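Local coordinates for alpha-glucosidase (Bacteroides thetaiotaomicron, PDB 5XFM), which hydrolyses beta-L-arabinopyranosides and alpha-galactosides as a bifunctional, calcium-containing glycoside hydrolase of family 97, at residues F146-Q151 / N230-A235; Y326-I331 / E357-Y362; K398-D403 / L428-H433. The protein carries 1 engineered substitution. All coordinates share one frame; numbering follows the deposited sequence.

Contact 1 (F146-Q151 / N230-A235); sequences FRFPEQ and NLYTVA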
loop_
_atom_site.group_PDB
_atom_site.type_symbol
_atom_site.label_atom_id
_atom_site.label_comp_id
_atom_site.label_asym_id
_atom_site.label_seq_id
_atom_site.Cartn_x
_atom_site.Cartn_y
_atom_site.Cartn_z
ATOM N N PHE A 146 -20.558 2.192 -4.113
ATOM C CA PHE A 146 -20.569 1.140 -3.108
ATOM C C PHE A 146 -21.542 1.534 -1.992
ATOM O O PHE A 146 -21.314 2.512 -1.268
ATOM C CB PHE A 146 -19.162 0.906 -2.556
ATOM C CG PHE A 146 -18.113 0.778 -3.625
ATOM C CD1 PHE A 146 -17.458 1.896 -4.114
ATOM C CD2 PHE A 146 -17.802 -0.459 -4.162
ATOM C CE1 PHE A 146 -16.506 1.778 -5.104
ATOM C CE2 PHE A 146 -16.848 -0.581 -5.157
ATOM C CZ PHE A 146 -16.203 0.539 -5.626
ATOM N N ARG A 147 -22.639 0.792 -1.885
ATOM C CA ARG A 147 -23.667 1.050 -0.887
ATOM C C ARG A 147 -23.644 -0.046 0.173
ATOM O O ARG A 147 -23.539 -1.223 -0.152
ATOM C CB ARG A 147 -25.044 1.135 -1.543
ATOM C CG ARG A 147 -26.132 1.601 -0.607
ATOM C CD ARG A 147 -27.509 1.615 -1.258
ATOM N NE ARG A 147 -27.584 2.380 -2.504
ATOM C CZ ARG A 147 -28.032 3.632 -2.573
ATOM N NH1 ARG A 147 -28.393 4.260 -1.466
ATOM N NH2 ARG A 147 -28.098 4.272 -3.736
ATOM N N PHE A 148 -23.696 0.341 1.442
ATOM C CA PHE A 148 -23.533 -0.622 2.533
ATOM C C PHE A 148 -24.774 -0.793 3.400
ATOM O O PHE A 148 -25.617 0.102 3.462
ATOM C CB PHE A 148 -22.345 -0.221 3.412
ATOM C CG PHE A 148 -21.035 -0.257 2.691
ATOM C CD1 PHE A 148 -20.303 -1.432 2.617
ATOM C CD2 PHE A 148 -20.538 0.877 2.078
ATOM C CE1 PHE A 148 -19.091 -1.469 1.948
ATOM C CE2 PHE A 148 -19.331 0.844 1.407
ATOM C CZ PHE A 148 -18.609 -0.330 1.343
ATOM N N PRO A 149 -24.897 -1.957 4.060
ATOM C CA PRO A 149 -25.985 -2.120 5.031
ATOM C C PRO A 149 -25.922 -1.069 6.127
ATOM O O PRO A 149 -24.843 -0.647 6.539
ATOM C CB PRO A 149 -25.746 -3.519 5.600
ATOM C CG PRO A 149 -25.005 -4.233 4.533
ATOM C CD PRO A 149 -24.135 -3.203 3.871
ATOM N N GLU A 150 -27.100 -0.676 6.588
ATOM C CA GLU A 150 -27.311 0.376 7.579
ATOM C C GLU A 150 -26.352 0.339 8.774
ATOM O O GLU A 150 -25.882 1.378 9.232
ATOM C CB GLU A 150 -28.765 0.311 8.036
ATOM C CG GLU A 150 -29.652 1.172 7.153
ATOM C CD GLU A 150 -31.115 1.115 7.531
ATOM O OE1 GLU A 150 -31.421 0.889 8.721
ATOM O OE2 GLU A 150 -31.963 1.271 6.623
ATOM N N GLN A 151 -26.083 -0.854 9.291
ATOM C CA GLN A 151 -25.329 -0.983 10.536
ATOM C C GLN A 151 -23.817 -0.929 10.307
ATOM O O GLN A 151 -23.033 -1.177 11.223
ATOM C CB GLN A 151 -25.689 -2.290 11.250
ATOM C CG GLN A 151 -25.152 -3.551 10.586
ATOM C CD GLN A 151 -25.971 -4.019 9.389
ATOM O OE1 GLN A 151 -26.761 -3.265 8.817
ATOM N NE2 GLN A 151 -25.772 -5.274 8.998
ATOM N N ASN A 230 -25.654 6.019 3.048
ATOM C CA ASN A 230 -24.871 4.790 2.951
ATOM C C ASN A 230 -24.105 4.566 1.645
ATOM O O ASN A 230 -23.602 3.469 1.407
ATOM C CB ASN A 230 -25.806 3.603 3.168
ATOM C CG ASN A 230 -26.990 3.626 2.216
ATOM O OD1 ASN A 230 -27.081 4.495 1.342
ATOM N ND2 ASN A 230 -27.895 2.666 2.370
ATOM N N LEU A 231 -24.014 5.583 0.796
ATOM C CA LEU A 231 -23.428 5.377 -0.527
ATOM C C LEU A 231 -22.127 6.139 -0.725
ATOM O O LEU A 231 -22.067 7.347 -0.518
ATOM C CB LEU A 231 -24.417 5.774 -1.628
ATOM C CG LEU A 231 -23.800 5.708 -3.031
ATOM C CD1 LEU A 231 -23.502 4.273 -3.399
ATOM C CD2 LEU A 231 -24.674 6.376 -4.086
ATOM N N TYR A 232 -21.095 5.423 -1.152
ATOM C CA TYR A 232 -19.817 6.033 -1.491
ATOM C C TYR A 232 -19.606 5.930 -2.988
ATOM O O TYR A 232 -19.714 4.855 -3.543
ATOM C CB TYR A 232 -18.667 5.342 -0.756
ATOM C CG TYR A 232 -18.760 5.452 0.740
ATOM C CD1 TYR A 232 -19.508 4.544 1.471
ATOM C CD2 TYR A 232 -18.109 6.471 1.421
ATOM C CE1 TYR A 232 -19.603 4.640 2.837
ATOM C CE2 TYR A 232 -18.192 6.569 2.788
ATOM C CZ TYR A 232 -18.942 5.653 3.494
ATOM O OH TYR A 232 -19.047 5.749 4.861
ATOM N N THR A 233 -19.314 7.049 -3.636
ATOM C CA THR A 233 -19.144 7.078 -5.082
ATOM C C THR A 233 -17.677 7.270 -5.468
ATOM O O THR A 233 -16.928 7.987 -4.800
ATOM C CB THR A 233 -20.003 8.188 -5.704
ATOM O OG1 THR A 233 -21.379 7.897 -5.448
ATOM C CG2 THR A 233 -19.791 8.281 -7.211
ATOM N N VAL A 234 -17.264 6.592 -6.530
ATOM C CA VAL A 234 -15.932 6.771 -7.078
ATOM C C VAL A 234 -15.770 8.211 -7.556
ATOM O O VAL A 234 -16.525 8.679 -8.409
ATOM C CB VAL A 234 -15.667 5.808 -8.243
ATOM C CG1 VAL A 234 -14.330 6.151 -8.925
ATOM C CG2 VAL A 234 -15.677 4.368 -7.744
ATOM N N ALA A 235 -14.806 8.919 -6.980
ATOM C CA ALA A 235 -14.570 10.309 -7.336
ATOM C C ALA A 235 -13.229 10.467 -8.039
ATOM O O ALA A 235 -12.254 9.800 -7.683
ATOM C CB ALA A 235 -14.626 11.195 -6.091
#
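Phe-146 and Tyr-232 face each other as a hydrogen-bonded antiparallel pair. Phe-146 N gives a bond to Tyr-232 O at 2.9 Å, and Tyr-232 N returns one to Phe-146 O that is nearly straight, at 175°. A third backbone bond, Phe-148 N to Asn-230 O at 3.1 Å, extends the pairing just beyond strand 136-147.

Apolar contacts gather on the side bearing Phe-146 and Tyr-232. The rings of Phe-148 and Tyr-232 meet rim to rim, CE2 of Phe-148 lying 3.7 Å from CD1 of Tyr-232 with the planes 71° apart. Phe-199 stacks on Phe-148 and meets Tyr-232 edge-to-face. Phe-146 CE1 touches Val-234 CG2 at 3.8 Å.

Arg-147 and Leu-231 occupy the other face as a non-hydrogen-bonded pair. Arg-147 CG, anti to the backbone N (chi1 -171°), lies 3.6 Å from Asn-230 CG, and NH1 makes a weak, bent bond to Asn-230 OD1. Leu-231 CB lies over one guanidinium face, offset toward the rim. NE has its strongest partner in Lys-52 O, and NH2 forms a salt bridge with Glu-228.

Asn-230 and Leu-231 both oppose Ser-227, a classic beta bulge in the antiparallel sheet of the N-terminal domain, whose family belongs to the galactose mutarotase clan.

Contact 2 (Y326-I331 / E357-Y362); sequences YEYALI and ELFLWY
Strands 328-331 and 357-363, which meet through pairs such as Tyr-328 with Glu-357 and Ile-331 with Leu-360, are parallel neighbours in the beta/alpha barrel of the enzyme, and helix 341-353 lies between them in the chain. The axes of segments 328-331 and 357-362 run 25° apart at a closest approach of 4.6 Å. Five backbone bonds join them, among them Ala-329 N to Glu-357 O at 2.9 Å and Ile-331 N to Phe-359 O at 3.0 Å.

Tyr-328 holds CG anti to its carbonyl carbon (chi1 -62°), and the edge of Phe-359 points at the face of the tyrosine ring, planes at 77°. Phe-359 CE1 sits over the ring centre, 3.5 Å above the plane of Tyr-328.

The other face is aliphatic. Ile-331 and Leu-360 lie side by side and point the same way, with CB of Ile-331 3.8 Å from CD2 of Leu-360, and helix 341-353 covers both.

At the start of the strands a water donates to Glu-327 O and, at 2.7 Å, to Glu-357 OE1. Phe-359 CE1 over one face and Glu-327 CB toward the rim of the other, with the hydroxyl bonded to Arg-293 O, probably limit how far the Tyr-328 ring can tilt; backbone bonds are thus combined with apolar contacts on both faces.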
loop_
_atom_site.group_PDB
_atom_site.type_symbol
_atom_site.label_atom_id
_atom_site.label_comp_id
_atom_site.label_asym_id
_atom_site.label_seq_id
_atom_site.Cartn_x
_atom_site.Cartn_y
_atom_site.Cartn_z
ATOM N N TYR A 326 24.021 -4.825 6.012
ATOM C CA TYR A 326 22.912 -4.326 5.207
ATOM C C TYR A 326 23.363 -4.042 3.781
ATOM O O TYR A 326 24.507 -3.636 3.548
ATOM C CB TYR A 326 22.296 -3.072 5.834
ATOM C CG TYR A 326 21.304 -3.374 6.938
ATOM C CD1 TYR A 326 21.169 -4.662 7.445
ATOM C CD2 TYR A 326 20.482 -2.378 7.453
ATOM C CE1 TYR A 326 20.261 -4.945 8.446
ATOM C CE2 TYR A 326 19.569 -2.653 8.454
ATOM C CZ TYR A 326 19.464 -3.937 8.945
ATOM O OH TYR A 326 18.560 -4.216 9.939
ATOM N N GLU A 327 22.456 -4.274 2.836
ATOM C CA GLU A 327 22.748 -4.121 1.414
ATOM C C GLU A 327 22.839 -2.674 0.958
ATOM O O GLU A 327 23.570 -2.365 0.017
ATOM C CB GLU A 327 21.704 -4.851 0.563
ATOM C CG GLU A 327 21.743 -6.365 0.672
ATOM C CD GLU A 327 21.235 -6.882 2.003
ATOM O OE1 GLU A 327 20.232 -6.336 2.510
ATOM O OE2 GLU A 327 21.838 -7.836 2.539
ATOM N N TYR A 328 22.070 -1.794 1.586
ATOM C CA TYR A 328 21.942 -0.435 1.073
ATOM C C TYR A 328 22.143 0.649 2.122
ATOM O O TYR A 328 22.083 0.398 3.329
ATOM C CB TYR A 328 20.578 -0.262 0.394
ATOM C CG TYR A 328 20.400 -1.188 -0.796
ATOM C CD1 TYR A 328 21.185 -1.043 -1.936
ATOM C CD2 TYR A 328 19.483 -2.229 -0.760
ATOM C CE1 TYR A 328 21.041 -1.894 -3.014
ATOM C CE2 TYR A 328 19.332 -3.085 -1.835
ATOM C CZ TYR A 328 20.113 -2.915 -2.955
ATOM O OH TYR A 328 19.968 -3.768 -4.021
ATOM N N ALA A 329 22.446 1.844 1.627
ATOM C CA ALA A 329 22.379 3.066 2.404
ATOM C C ALA A 329 21.614 4.118 1.607
ATOM O O ALA A 329 21.935 4.387 0.447
ATOM C CB ALA A 329 23.776 3.570 2.759
ATOM N N LEU A 330 20.598 4.704 2.230
ATOM C CA LEU A 330 19.797 5.753 1.606
ATOM C C LEU A 330 20.316 7.138 1.975
ATOM O O LEU A 330 20.381 7.486 3.151
ATOM C CB LEU A 330 18.329 5.624 2.020
ATOM C CG LEU A 330 17.430 6.834 1.729
ATOM C CD1 LEU A 330 17.366 7.159 0.232
ATOM C CD2 LEU A 330 16.032 6.613 2.297
ATOM N N ILE A 331 20.710 7.913 0.969
ATOM C CA ILE A 331 21.121 9.296 1.184
ATOM C C ILE A 331 19.962 10.216 0.807
ATOM O O ILE A 331 19.498 10.198 -0.333
ATOM C CB ILE A 331 22.387 9.648 0.372
ATOM C CG1 ILE A 331 23.536 8.704 0.752
ATOM C CG2 ILE A 331 22.778 11.103 0.591
ATOM C CD1 ILE A 331 24.859 9.013 0.050
ATOM N N GLU A 357 25.730 -0.567 -1.261
ATOM C CA GLU A 357 25.319 0.214 -2.421
ATOM C C GLU A 357 24.329 1.294 -2.003
ATOM O O GLU A 357 23.754 1.223 -0.917
ATOM C CB GLU A 357 24.730 -0.717 -3.483
ATOM C CG GLU A 357 25.807 -1.390 -4.328
ATOM C CD GLU A 357 25.340 -2.680 -4.953
ATOM O OE1 GLU A 357 24.552 -3.393 -4.299
ATOM O OE2 GLU A 357 25.759 -2.985 -6.091
ATOM N N LEU A 358 24.125 2.294 -2.857
ATOM C CA LEU A 358 23.349 3.464 -2.454
ATOM C C LEU A 358 21.997 3.648 -3.147
ATOM O O LEU A 358 21.801 3.262 -4.301
ATOM C CB LEU A 358 24.170 4.737 -2.669
ATOM C CG LEU A 358 25.538 4.814 -2.005
ATOM C CD1 LEU A 358 26.149 6.162 -2.295
ATOM C CD2 LEU A 358 25.403 4.599 -0.508
ATOM N N PHE A 359 21.067 4.232 -2.400
ATOM C CA PHE A 359 19.852 4.815 -2.955
ATOM C C PHE A 359 19.983 6.317 -2.812
ATOM O O PHE A 359 20.419 6.801 -1.763
ATOM C CB PHE A 359 18.604 4.327 -2.223
ATOM C CG PHE A 359 18.060 3.029 -2.726
ATOM C CD1 PHE A 359 18.810 1.869 -2.640
ATOM C CD2 PHE A 359 16.765 2.951 -3.226
ATOM C CE1 PHE A 359 18.300 0.667 -3.074
ATOM C CE2 PHE A 359 16.246 1.745 -3.660
ATOM C CZ PHE A 359 17.013 0.603 -3.586
ATOM N N LEU A 360 19.630 7.060 -3.853
ATOM C CA LEU A 360 19.673 8.515 -3.769
ATOM C C LEU A 360 18.284 9.146 -3.867
ATOM O O LEU A 360 17.431 8.693 -4.647
ATOM C CB LEU A 360 20.589 9.089 -4.852
ATOM C CG LEU A 360 22.057 8.674 -4.751
ATOM C CD1 LEU A 360 22.896 9.399 -5.794
ATOM C CD2 LEU A 360 22.584 8.945 -3.349
ATOM N N TRP A 361 18.077 10.177 -3.043
ATOM C CA TRP A 361 16.838 10.955 -2.980
ATOM C C TRP A 361 16.732 11.960 -4.120
ATOM O O TRP A 361 17.685 12.687 -4.419
ATOM C CB TRP A 361 16.747 11.700 -1.639
ATOM C CG TRP A 361 15.411 12.355 -1.353
ATOM C CD1 TRP A 361 14.388 11.834 -0.603
ATOM C CD2 TRP A 361 14.969 13.657 -1.774
ATOM N NE1 TRP A 361 13.337 12.722 -0.547
ATOM C CE2 TRP A 361 13.668 13.847 -1.255
ATOM C CE3 TRP A 361 15.540 14.674 -2.542
ATOM C CZ2 TRP A 361 12.937 15.012 -1.481
ATOM C CZ3 TRP A 361 14.811 15.824 -2.769
ATOM C CH2 TRP A 361 13.523 15.984 -2.242
ATOM N N TYR A 362 15.574 11.981 -4.770
ATOM C CA TYR A 362 15.251 13.014 -5.750
ATOM C C TYR A 362 13.862 13.569 -5.499
ATOM O O TYR A 362 12.979 12.840 -5.053
ATOM C CB TYR A 362 15.338 12.460 -7.179
ATOM C CG TYR A 362 16.743 12.318 -7.715
ATOM C CD1 TYR A 362 17.540 11.238 -7.357
ATOM C CD2 TYR A 362 17.273 13.264 -8.590
ATOM C CE1 TYR A 362 18.829 11.108 -7.847
ATOM C CE2 TYR A 362 18.560 13.142 -9.084
ATOM C CZ TYR A 362 19.332 12.063 -8.707
ATOM O OH TYR A 362 20.610 11.937 -9.193
HETATM O O HOH W 1 24.210 -4.671 -1.918
#

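Contact 3 (K398-D403 / L428-H433); sequences KGIKVD and LMVIFH
Lys-401 places CG anti to its backbone N and stays extended from there on, which carries CE across to His-433. His-433 chi1 (-92°), off a staggered value, puts CG close to the lysine chain, and chi2 (-120°) turns a ring face toward it. The result is a CH-pi contact: Lys-401 CE lies 3.3 Å from the centroid of the His-433 ring, only 6° off the normal. Lys-401 NZ, still 3.6 Å from His-433 CE1, makes a long, weak ion pair with Asp-332.

At the edge of the imidazole, in its plane, a water bridges ND1 of His-433, 3.0 Å away, and OD2 of Asp-403, to which it donates.

The strands themselves, 399-403 and 429-432, are parallel and belong to a beta-alpha-beta unit with helix 410-425. Ile-431 N to Ile-400 O and Val-402 N to Ile-431 O, both 2.8 Å, are typical of the five backbone bonds. On the face toward the helices, Ile-400 CG1 runs beside Val-430 CG2 at 3.8 Å.

The methylene over one face, with Ile-431 CG2 and the water at the edge, probably restricts the turn of the imidazole. CH-pi contact and water bridge together set His-433 beside the calcium ion, its side chain about 4 Å away and touching the metal ligand Glu-452.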
loop_
_atom_site.group_PDB
_atom_site.type_symbol
_atom_site.label_atom_id
_atom_site.label_comp_id
_atom_site.label_asym_id
_atom_site.label_seq_id
_atom_site.Cartn_x
_atom_site.Cartn_y
_atom_site.Cartn_z
ATOM N N LYS A 398 22.146 2.013 -7.191
ATOM C CA LYS A 398 21.209 0.918 -7.383
ATOM C C LYS A 398 19.741 1.284 -7.194
ATOM O O LYS A 398 18.861 0.485 -7.507
ATOM C CB LYS A 398 21.560 -0.230 -6.436
ATOM C CG LYS A 398 22.889 -0.896 -6.739
ATOM C CD LYS A 398 22.941 -1.300 -8.206
ATOM C CE LYS A 398 23.775 -2.543 -8.414
ATOM N NZ LYS A 398 23.499 -3.153 -9.746
ATOM N N GLY A 399 19.468 2.472 -6.670
ATOM C CA GLY A 399 18.091 2.861 -6.442
ATOM C C GLY A 399 17.868 4.346 -6.269
ATOM O O GLY A 399 18.803 5.093 -5.972
ATOM N N ILE A 400 16.630 4.781 -6.484
ATOM C CA ILE A 400 16.270 6.163 -6.216
ATOM C C ILE A 400 14.995 6.278 -5.389
ATOM O O ILE A 400 14.070 5.463 -5.510
ATOM C CB ILE A 400 16.091 6.982 -7.507
ATOM C CG1 ILE A 400 15.074 6.331 -8.440
ATOM C CG2 ILE A 400 17.417 7.154 -8.196
ATOM C CD1 ILE A 400 14.701 7.213 -9.614
ATOM N N LYS A 401 14.968 7.298 -4.539
ATOM C CA LYS A 401 13.781 7.633 -3.769
ATOM C C LYS A 401 13.218 8.956 -4.277
ATOM O O LYS A 401 13.858 10.002 -4.122
ATOM C CB LYS A 401 14.112 7.710 -2.276
ATOM C CG LYS A 401 12.968 8.192 -1.395
ATOM C CD LYS A 401 13.404 8.309 0.049
ATOM C CE LYS A 401 12.313 8.914 0.906
ATOM N NZ LYS A 401 12.712 9.065 2.328
ATOM N N VAL A 402 12.033 8.905 -4.889
ATOM C CA VAL A 402 11.445 10.077 -5.546
ATOM C C VAL A 402 10.230 10.618 -4.793
ATOM O O VAL A 402 9.271 9.884 -4.528
ATOM C CB VAL A 402 11.022 9.755 -6.988
ATOM C CG1 VAL A 402 10.582 11.017 -7.697
ATOM C CG2 VAL A 402 12.168 9.079 -7.752
ATOM N N ASP A 403 10.258 11.915 -4.482
ATOM C CA ASP A 403 9.341 12.489 -3.503
ATOM C C ASP A 403 8.458 13.610 -4.061
ATOM O O ASP A 403 8.699 14.115 -5.156
ATOM C CB ASP A 403 10.137 13.016 -2.308
ATOM C CG ASP A 403 9.398 12.848 -0.994
ATOM O OD1 ASP A 403 8.147 12.884 -1.008
ATOM O OD2 ASP A 403 10.073 12.676 0.049
ATOM N N LEU A 428 17.665 0.848 -12.416
ATOM C CA LEU A 428 17.415 1.460 -11.113
ATOM C C LEU A 428 16.099 1.015 -10.491
ATOM O O LEU A 428 15.061 0.994 -11.154
ATOM C CB LEU A 428 17.422 2.979 -11.236
ATOM C CG LEU A 428 18.767 3.610 -11.590
ATOM C CD1 LEU A 428 18.558 5.005 -12.132
ATOM C CD2 LEU A 428 19.662 3.627 -10.368
ATOM N N MET A 429 16.154 0.645 -9.216
ATOM C CA MET A 429 14.940 0.452 -8.440
ATOM C C MET A 429 14.369 1.808 -8.033
ATOM O O MET A 429 15.103 2.794 -7.916
ATOM C CB MET A 429 15.210 -0.411 -7.206
ATOM C CG MET A 429 15.657 -1.805 -7.523
ATOM S SD MET A 429 16.065 -2.777 -6.060
ATOM C CE MET A 429 17.753 -2.219 -5.790
ATOM N N VAL A 430 13.058 1.851 -7.808
ATOM C CA VAL A 430 12.386 3.100 -7.467
ATOM C C VAL A 430 11.481 3.007 -6.239
ATOM O O VAL A 430 10.587 2.172 -6.184
ATOM C CB VAL A 430 11.543 3.610 -8.649
ATOM C CG1 VAL A 430 10.712 4.809 -8.231
ATOM C CG2 VAL A 430 12.440 3.963 -9.813
ATOM N N ILE A 431 11.744 3.863 -5.254
ATOM C CA ILE A 431 10.827 4.093 -4.140
ATOM C C ILE A 431 10.088 5.405 -4.364
ATOM O O ILE A 431 10.708 6.393 -4.756
ATOM C CB ILE A 431 11.558 4.169 -2.782
ATOM C CG1 ILE A 431 12.258 2.855 -2.450
ATOM C CG2 ILE A 431 10.589 4.538 -1.668
ATOM C CD1 ILE A 431 13.110 2.936 -1.205
ATOM N N PHE A 432 8.776 5.426 -4.135
ATOM C CA PHE A 432 8.043 6.689 -4.172
ATOM C C PHE A 432 7.701 7.188 -2.774
ATOM O O PHE A 432 7.346 6.408 -1.892
ATOM C CB PHE A 432 6.758 6.571 -4.981
ATOM C CG PHE A 432 6.985 6.369 -6.440
ATOM C CD1 PHE A 432 7.856 7.189 -7.138
ATOM C CD2 PHE A 432 6.321 5.367 -7.124
ATOM C CE1 PHE A 432 8.064 7.004 -8.484
ATOM C CE2 PHE A 432 6.528 5.181 -8.473
ATOM C CZ PHE A 432 7.398 5.998 -9.152
ATOM N N HIS A 433 7.810 8.500 -2.591
ATOM C CA HIS A 433 7.380 9.164 -1.366
ATOM C C HIS A 433 6.551 10.395 -1.719
ATOM O O HIS A 433 6.584 10.863 -2.860
ATOM C CB HIS A 433 8.579 9.558 -0.504
ATOM C CG HIS A 433 8.966 8.522 0.503
ATOM N ND1 HIS A 433 8.965 8.769 1.860
ATOM C CD2 HIS A 433 9.367 7.239 0.356
ATOM C CE1 HIS A 433 9.341 7.679 2.503
ATOM N NE2 HIS A 433 9.591 6.735 1.612
HETATM O O HOH W 2 8.813 11.640 2.712
#

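How the contacts relate
Contacts 2 and 3 belong to one parallel barrel sheet, their centres 9 Å apart. Strands 357-363 and 399-403 are neighbours in it, and Leu-360 O to Lys-401 N (2.8 Å) and Tyr-362 N to Lys-401 O (2.7 Å) are probable hydrogen bonds between them. Contact 3 lies nearer the calcium ion than contact 2, whose Trp-361 side chain is about 8 Å from the metal; Trp-361 NE1 also bonds weakly to Asp-403 OD2. Contact 1 lies on the opposite side of the chain's centre, its nearest atoms about 19 Å from contact 3. The metal connects the N-terminal domain with the barrel, since its ligand Glu-174 comes from the former and Glu-452 and Glu-458 from the latter.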